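Local coordinates for protein trehalose-6-phosphate phosphatase (Neosartorya fumigata, PDB 5DXL) that is a phosphatase of the HAD superfamily, built from a Rossmann-like core and a smaller alpha/beta cap, at residues H122-T127 and L139-R144; G244-Q249 and S253-E258. All coordinates share one frame; numbering follows the deposited sequence.

Interaction 1 (H122-T127 and L139-R144); sequences HFTERT and LTWHYR
Trp141 reaches across from strand 139-142 to meet Thr124 and Thr127 near the C-terminal part of helix 112-125. This is helix-on-sheet packing in the cap of the HAD fold, where helices 112-125 and 148-164 lie on the four-stranded antiparallel sheet. The indole CG is anti to the backbone N (chi1 -173°), which carries the large ring off the sheet and under the helix, a place that suits a broad apolar surface with one N-H at its rim. That N-H meets Thr124: Trp141 NE1 lies 2.9 Å from Thr124 OG1, but the bond is weak because the N-H...O angle is only 127°. With OG1 beside its backbone N (chi1 -63°), Thr124 gives its hydroxyl to the carbonyl O of Phe120 one helical turn back, its stronger partner, and the same oxygen weakly accepts the indole N-H. Phe123 approaches over a face instead, its CB 4.0 Å from Trp141 CZ2, while its ring turns away toward Cys158 of helix 148-164. Thr127 sits at the benzo edge with CB in the plane of the ring, 3.8 Å from CZ2 of Trp141. A branched residue fits, since its carbon packs on the indole while its hydroxyl serves two polar partners: Gln154 NE2 and, in a 2.8 Å hydrogen bond, the carbonyl O of Phe123 with Thr127 OG1 as donor.

Interaction 2 (G244-Q249 and S253-E258); sequences GASSKQ and SWHLLE
Gly244 and Leu256 are joined by the one hydrogen bond that crosses this contact, backbone to backbone: Gly244 N gives its hydrogen to Leu256 O over 2.9 Å, at an N-H...O angle of 156°. Glycine suits the place because the chain is almost fully extended here, with phi at 159°, where a CB would be jammed against the preceding carbonyl O and would also run into Lys248 CD. Immediately beyond, a type I turn folds the loop back, closed by Lys248 N on Ala245 O at 3.0 Å.

The contact lies at the edge of the Rossmann-like core. Strand 254-256 is the outermost of the parallel strands and pairs with 238-243; Trp254 bonds to the backbone of Ser240 and Thr242, and the Gly244 bond continues that pairing past the end of strand 238-243.

Van der Waals packing centres on His255. Its CG stands between the backbone N and the carbonyl carbon (chi1 71°), an arrangement that raises the imidazole against the loop. Ala245 C lies 4.1 Å above the middle of the ring and Ser246 CA 3.4 Å above it nearer the rim, so a flat residue can slide beneath the peptide joining them. Ser246 CB comes within 3.4 Å of His255 CE1, while Gly244 O approaches His255 CD2 obliquely at 3.2 Å. Leu257 adds an apolar flank, its CD2 3.9 Å from Ala245 CA.

The polar ends are held from outside the two segments, by the N-terminal residues: His255 ND1 is hydrogen-bonded to Thr3 OG1, and the Ser246 hydroxyl to the carbonyl O of Thr3.

The two contacts belong to different parts of the molecule and share no secondary-structure element; their centres are 38 Å apart, their nearest atoms about 24 Å. Interaction 1 lies in the cap and is buried, joining a helix to the antiparallel sheet through an aromatic side chain, with a weak N-H bond to one threonine and a second threonine at the ring edge. Interaction 2 lies at the parallel edge of the core sheet, only partly buried, and joins a loop to the strand that follows it; there a backbone bond and side-chain packing share the work. In each, atoms of the other segment lie over a ring face: a side-chain CB over Trp141, main-chain atoms over His255.

Interaction 1 (H122-T127 and L139-R144)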
loop_
_atom_site.group_PDB
_atom_site.type_symbol
_atom_site.label_atom_id
_atom_site.label_comp_id
_atom_site.label_asym_id
_atom_site.label_seq_id
_atom_site.Cartn_x
_atom_site.Cartn_y
_atom_site.Cartn_z
ATOM N N HIS A 122 -9.853 20.900 -22.499
ATOM C CA HIS A 122 -9.956 22.344 -22.642
ATOM C C HIS A 122 -8.602 22.998 -22.445
ATOM O O HIS A 122 -8.164 23.799 -23.281
ATOM C CB HIS A 122 -10.955 22.893 -21.639
ATOM C CG HIS A 122 -11.223 24.352 -21.794
ATOM N ND1 HIS A 122 -10.615 25.308 -21.008
ATOM C CD2 HIS A 122 -12.046 25.018 -22.634
ATOM C CE1 HIS A 122 -11.050 26.503 -21.367
ATOM N NE2 HIS A 122 -11.920 26.354 -22.350
ATOM N N PHE A 123 -7.941 22.648 -21.343
ATOM C CA PHE A 123 -6.629 23.204 -21.037
ATOM C C PHE A 123 -5.568 22.699 -22.000
ATOM O O PHE A 123 -4.604 23.412 -22.286
ATOM C CB PHE A 123 -6.224 22.896 -19.594
ATOM C CG PHE A 123 -6.788 23.856 -18.597
ATOM C CD1 PHE A 123 -6.084 25.001 -18.244
ATOM C CD2 PHE A 123 -8.035 23.641 -18.032
ATOM C CE1 PHE A 123 -6.603 25.903 -17.323
ATOM C CE2 PHE A 123 -8.566 24.536 -17.114
ATOM C CZ PHE A 123 -7.848 25.680 -16.764
ATOM N N THR A 124 -5.732 21.479 -22.511
ATOM C CA THR A 124 -4.783 20.959 -23.484
ATOM C C THR A 124 -4.799 21.782 -24.773
ATOM O O THR A 124 -3.749 22.184 -25.273
ATOM C CB THR A 124 -5.057 19.486 -23.798
ATOM O OG1 THR A 124 -4.861 18.736 -22.595
ATOM C CG2 THR A 124 -4.102 18.974 -24.865
ATOM N N GLU A 125 -5.992 22.054 -25.290
ATOM C CA GLU A 125 -6.123 22.857 -26.502
ATOM C C GLU A 125 -5.524 24.254 -26.318
ATOM O O GLU A 125 -5.112 24.896 -27.288
ATOM C CB GLU A 125 -7.594 22.958 -26.908
ATOM C CG GLU A 125 -8.204 21.630 -27.327
ATOM C CD GLU A 125 -9.723 21.643 -27.294
ATOM O OE1 GLU A 125 -10.303 22.636 -26.805
ATOM O OE2 GLU A 125 -10.338 20.652 -27.748
ATOM N N ARG A 126 -5.456 24.710 -25.072
ATOM C CA ARG A 126 -4.990 26.070 -24.779
ATOM C C ARG A 126 -3.592 26.130 -24.152
ATOM O O ARG A 126 -3.142 27.194 -23.710
ATOM C CB ARG A 126 -5.994 26.764 -23.866
ATOM C CG ARG A 126 -7.292 27.100 -24.582
ATOM C CD ARG A 126 -8.495 27.118 -23.659
ATOM N NE ARG A 126 -9.725 27.390 -24.407
ATOM C CZ ARG A 126 -10.403 26.477 -25.103
ATOM N NH1 ARG A 126 -9.984 25.217 -25.147
ATOM N NH2 ARG A 126 -11.509 26.822 -25.755
ATOM N N THR A 127 -2.903 24.994 -24.118
ATOM C CA THR A 127 -1.557 24.952 -23.556
ATOM C C THR A 127 -0.664 24.124 -24.469
ATOM O O THR A 127 -0.599 22.904 -24.343
ATOM C CB THR A 127 -1.543 24.357 -22.132
ATOM O OG1 THR A 127 -2.550 24.983 -21.323
ATOM C CG2 THR A 127 -0.189 24.546 -21.479
ATOM N N LEU A 139 -6.396 9.888 -14.200
ATOM C CA LEU A 139 -6.269 10.738 -15.380
ATOM C C LEU A 139 -5.198 11.775 -15.104
ATOM O O LEU A 139 -5.220 12.419 -14.063
ATOM C CB LEU A 139 -7.599 11.421 -15.713
ATOM C CG LEU A 139 -8.784 10.516 -16.068
ATOM C CD1 LEU A 139 -10.021 11.347 -16.371
ATOM C CD2 LEU A 139 -8.434 9.645 -17.230
ATOM N N THR A 140 -4.259 11.921 -16.029
ATOM C CA THR A 140 -3.116 12.797 -15.786
ATOM C C THR A 140 -2.914 13.794 -16.919
ATOM O O THR A 140 -2.869 13.424 -18.095
ATOM C CB THR A 140 -1.824 11.979 -15.590
ATOM O OG1 THR A 140 -2.032 11.012 -14.555
ATOM C CG2 THR A 140 -0.682 12.902 -15.172
ATOM N N TRP A 141 -2.810 15.070 -16.554
ATOM C CA TRP A 141 -2.505 16.116 -17.519
ATOM C C TRP A 141 -1.013 16.439 -17.454
ATOM O O TRP A 141 -0.520 16.823 -16.407
ATOM C CB TRP A 141 -3.351 17.370 -17.239
ATOM C CG TRP A 141 -3.201 18.410 -18.303
ATOM C CD1 TRP A 141 -3.432 18.246 -19.638
ATOM C CD2 TRP A 141 -2.781 19.773 -18.134
ATOM N NE1 TRP A 141 -3.190 19.426 -20.310
ATOM C CE2 TRP A 141 -2.788 20.371 -19.408
ATOM C CE3 TRP A 141 -2.409 20.542 -17.029
ATOM C CZ2 TRP A 141 -2.430 21.706 -19.607
ATOM C CZ3 TRP A 141 -2.052 21.874 -17.233
ATOM C CH2 TRP A 141 -2.066 22.433 -18.508
ATOM N N HIS A 142 -0.309 16.242 -18.567
ATOM C CA HIS A 142 1.143 16.442 -18.643
ATOM C C HIS A 142 1.456 17.751 -19.347
ATOM O O HIS A 142 0.863 18.042 -20.378
ATOM C CB HIS A 142 1.818 15.303 -19.425
ATOM C CG HIS A 142 1.743 13.955 -18.767
ATOM N ND1 HIS A 142 2.757 13.461 -17.972
ATOM C CD2 HIS A 142 0.799 12.987 -18.816
ATOM C CE1 HIS A 142 2.434 12.250 -17.551
ATOM N NE2 HIS A 142 1.254 11.935 -18.054
ATOM N N TYR A 143 2.417 18.523 -18.838
ATOM C CA TYR A 143 2.741 19.789 -19.500
ATOM C C TYR A 143 4.229 20.169 -19.488
ATOM O O TYR A 143 4.573 21.340 -19.650
ATOM C CB TYR A 143 1.906 20.916 -18.875
ATOM C CG TYR A 143 2.101 21.110 -17.403
ATOM C CD1 TYR A 143 3.086 21.977 -16.923
ATOM C CD2 TYR A 143 1.311 20.441 -16.481
ATOM C CE1 TYR A 143 3.278 22.161 -15.567
ATOM C CE2 TYR A 143 1.496 20.620 -15.118
ATOM C CZ TYR A 143 2.482 21.479 -14.670
ATOM O OH TYR A 143 2.667 21.662 -13.321
ATOM N N ARG A 144 5.122 19.194 -19.342
ATOM C CA ARG A 144 6.552 19.515 -19.319
ATOM C C ARG A 144 7.030 20.188 -20.603
ATOM O O ARG A 144 7.951 20.994 -20.557
ATOM C CB ARG A 144 7.391 18.248 -19.062
ATOM C CG ARG A 144 8.898 18.517 -18.940
ATOM C CD ARG A 144 9.179 19.543 -17.845
ATOM N NE ARG A 144 10.567 19.988 -17.787
ATOM C CZ ARG A 144 11.000 21.154 -18.261
ATOM N NH1 ARG A 144 10.151 21.997 -18.842
ATOM N NH2 ARG A 144 12.283 21.482 -18.161
#

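Interaction 2 (G244-Q249 and S253-E258)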
loop_
_atom_site.group_PDB
_atom_site.type_symbol
_atom_site.label_atom_id
_atom_site.label_comp_id
_atom_site.label_asym_id
_atom_site.label_seq_id
_atom_site.Cartn_x
_atom_site.Cartn_y
_atom_site.Cartn_z
ATOM N N GLY A 244 14.678 0.822 5.217
ATOM C CA GLY A 244 15.609 1.899 4.925
ATOM C C GLY A 244 16.518 2.127 6.117
ATOM O O GLY A 244 16.526 1.336 7.072
ATOM N N ALA A 245 17.288 3.206 6.058
ATOM C CA ALA A 245 18.304 3.465 7.065
ATOM C C ALA A 245 17.731 4.079 8.329
ATOM O O ALA A 245 16.634 4.653 8.324
ATOM C CB ALA A 245 19.385 4.380 6.482
ATOM N N SER A 246 18.490 3.966 9.414
ATOM C CA SER A 246 18.118 4.598 10.668
ATOM C C SER A 246 17.907 6.090 10.496
ATOM O O SER A 246 16.998 6.646 11.088
ATOM C CB SER A 246 19.184 4.350 11.733
ATOM O OG SER A 246 18.817 4.977 12.955
ATOM N N SER A 247 18.737 6.722 9.672
ATOM C CA SER A 247 18.672 8.167 9.480
ATOM C C SER A 247 17.502 8.611 8.608
ATOM O O SER A 247 17.257 9.805 8.474
ATOM C CB SER A 247 19.983 8.678 8.874
ATOM O OG SER A 247 20.237 8.069 7.619
ATOM N N LYS A 248 16.779 7.655 8.023
ATOM C CA LYS A 248 15.644 7.979 7.158
ATOM C C LYS A 248 14.501 8.595 7.956
ATOM O O LYS A 248 14.063 8.055 8.974
ATOM C CB LYS A 248 15.165 6.723 6.426
ATOM C CG LYS A 248 13.878 6.893 5.630
ATOM C CD LYS A 248 13.482 5.575 4.976
ATOM C CE LYS A 248 12.148 5.673 4.260
ATOM N NZ LYS A 248 11.915 4.423 3.471
ATOM N N GLN A 249 14.031 9.747 7.500
ATOM C CA GLN A 249 12.896 10.402 8.117
ATOM C C GLN A 249 11.630 9.681 7.663
ATOM O O GLN A 249 11.438 9.447 6.468
ATOM C CB GLN A 249 12.872 11.878 7.724
ATOM C CG GLN A 249 11.860 12.709 8.465
ATOM C CD GLN A 249 12.061 14.192 8.193
ATOM O OE1 GLN A 249 13.175 14.708 8.307
ATOM N NE2 GLN A 249 10.988 14.879 7.815
ATOM N N SER A 253 7.862 3.920 13.183
ATOM C CA SER A 253 8.523 3.990 14.491
ATOM C C SER A 253 9.825 3.194 14.509
ATOM O O SER A 253 10.628 3.321 15.432
ATOM C CB SER A 253 7.591 3.469 15.591
ATOM O OG SER A 253 6.404 4.239 15.654
ATOM N N TRP A 254 10.016 2.363 13.492
ATOM C CA TRP A 254 11.135 1.437 13.423
ATOM C C TRP A 254 11.619 1.332 11.993
ATOM O O TRP A 254 10.903 1.726 11.080
ATOM C CB TRP A 254 10.728 0.029 13.866
ATOM C CG TRP A 254 9.974 -0.085 15.153
ATOM C CD1 TRP A 254 8.618 -0.121 15.314
ATOM C CD2 TRP A 254 10.539 -0.240 16.457
ATOM N NE1 TRP A 254 8.302 -0.282 16.647
ATOM C CE2 TRP A 254 9.466 -0.344 17.368
ATOM C CE3 TRP A 254 11.851 -0.277 16.945
ATOM C CZ2 TRP A 254 9.665 -0.497 18.737
ATOM C CZ3 TRP A 254 12.046 -0.437 18.302
ATOM C CH2 TRP A 254 10.961 -0.540 19.183
ATOM N N HIS A 255 12.805 0.762 11.790
ATOM C CA HIS A 255 13.221 0.404 10.439
ATOM C C HIS A 255 13.815 -0.998 10.410
ATOM O O HIS A 255 14.231 -1.529 11.446
ATOM C CB HIS A 255 14.246 1.407 9.877
ATOM C CG HIS A 255 15.588 1.301 10.528
ATOM N ND1 HIS A 255 15.900 1.955 11.703
ATOM C CD2 HIS A 255 16.679 0.573 10.196
ATOM C CE1 HIS A 255 17.134 1.639 12.059
ATOM N NE2 HIS A 255 17.628 0.802 11.164
ATOM N N LEU A 256 13.827 -1.596 9.224
ATOM C CA LEU A 256 14.680 -2.741 8.899
ATOM C C LEU A 256 15.496 -2.319 7.677
ATOM O O LEU A 256 14.979 -1.626 6.802
ATOM C CB LEU A 256 13.853 -3.998 8.612
ATOM C CG LEU A 256 13.175 -4.636 9.825
ATOM C CD1 LEU A 256 12.192 -5.735 9.395
ATOM C CD2 LEU A 256 14.225 -5.206 10.769
ATOM N N LEU A 257 16.767 -2.700 7.609
ATOM C CA LEU A 257 17.627 -2.106 6.586
ATOM C C LEU A 257 17.308 -2.577 5.168
ATOM O O LEU A 257 17.345 -1.778 4.220
ATOM C CB LEU A 257 19.102 -2.388 6.909
ATOM C CG LEU A 257 19.661 -1.662 8.125
ATOM C CD1 LEU A 257 21.076 -2.144 8.380
ATOM C CD2 LEU A 257 19.636 -0.141 7.947
ATOM N N GLU A 258 17.017 -3.867 5.013
ATOM C CA GLU A 258 16.882 -4.471 3.691
ATOM C C GLU A 258 15.774 -5.505 3.665
ATOM O O GLU A 258 15.398 -6.047 4.705
ATOM C CB GLU A 258 18.193 -5.154 3.263
ATOM C CG GLU A 258 19.400 -4.237 3.184
ATOM C CD GLU A 258 19.355 -3.302 1.996
ATOM O OE1 GLU A 258 18.500 -3.493 1.099
ATOM O OE2 GLU A 258 20.178 -2.362 1.962
#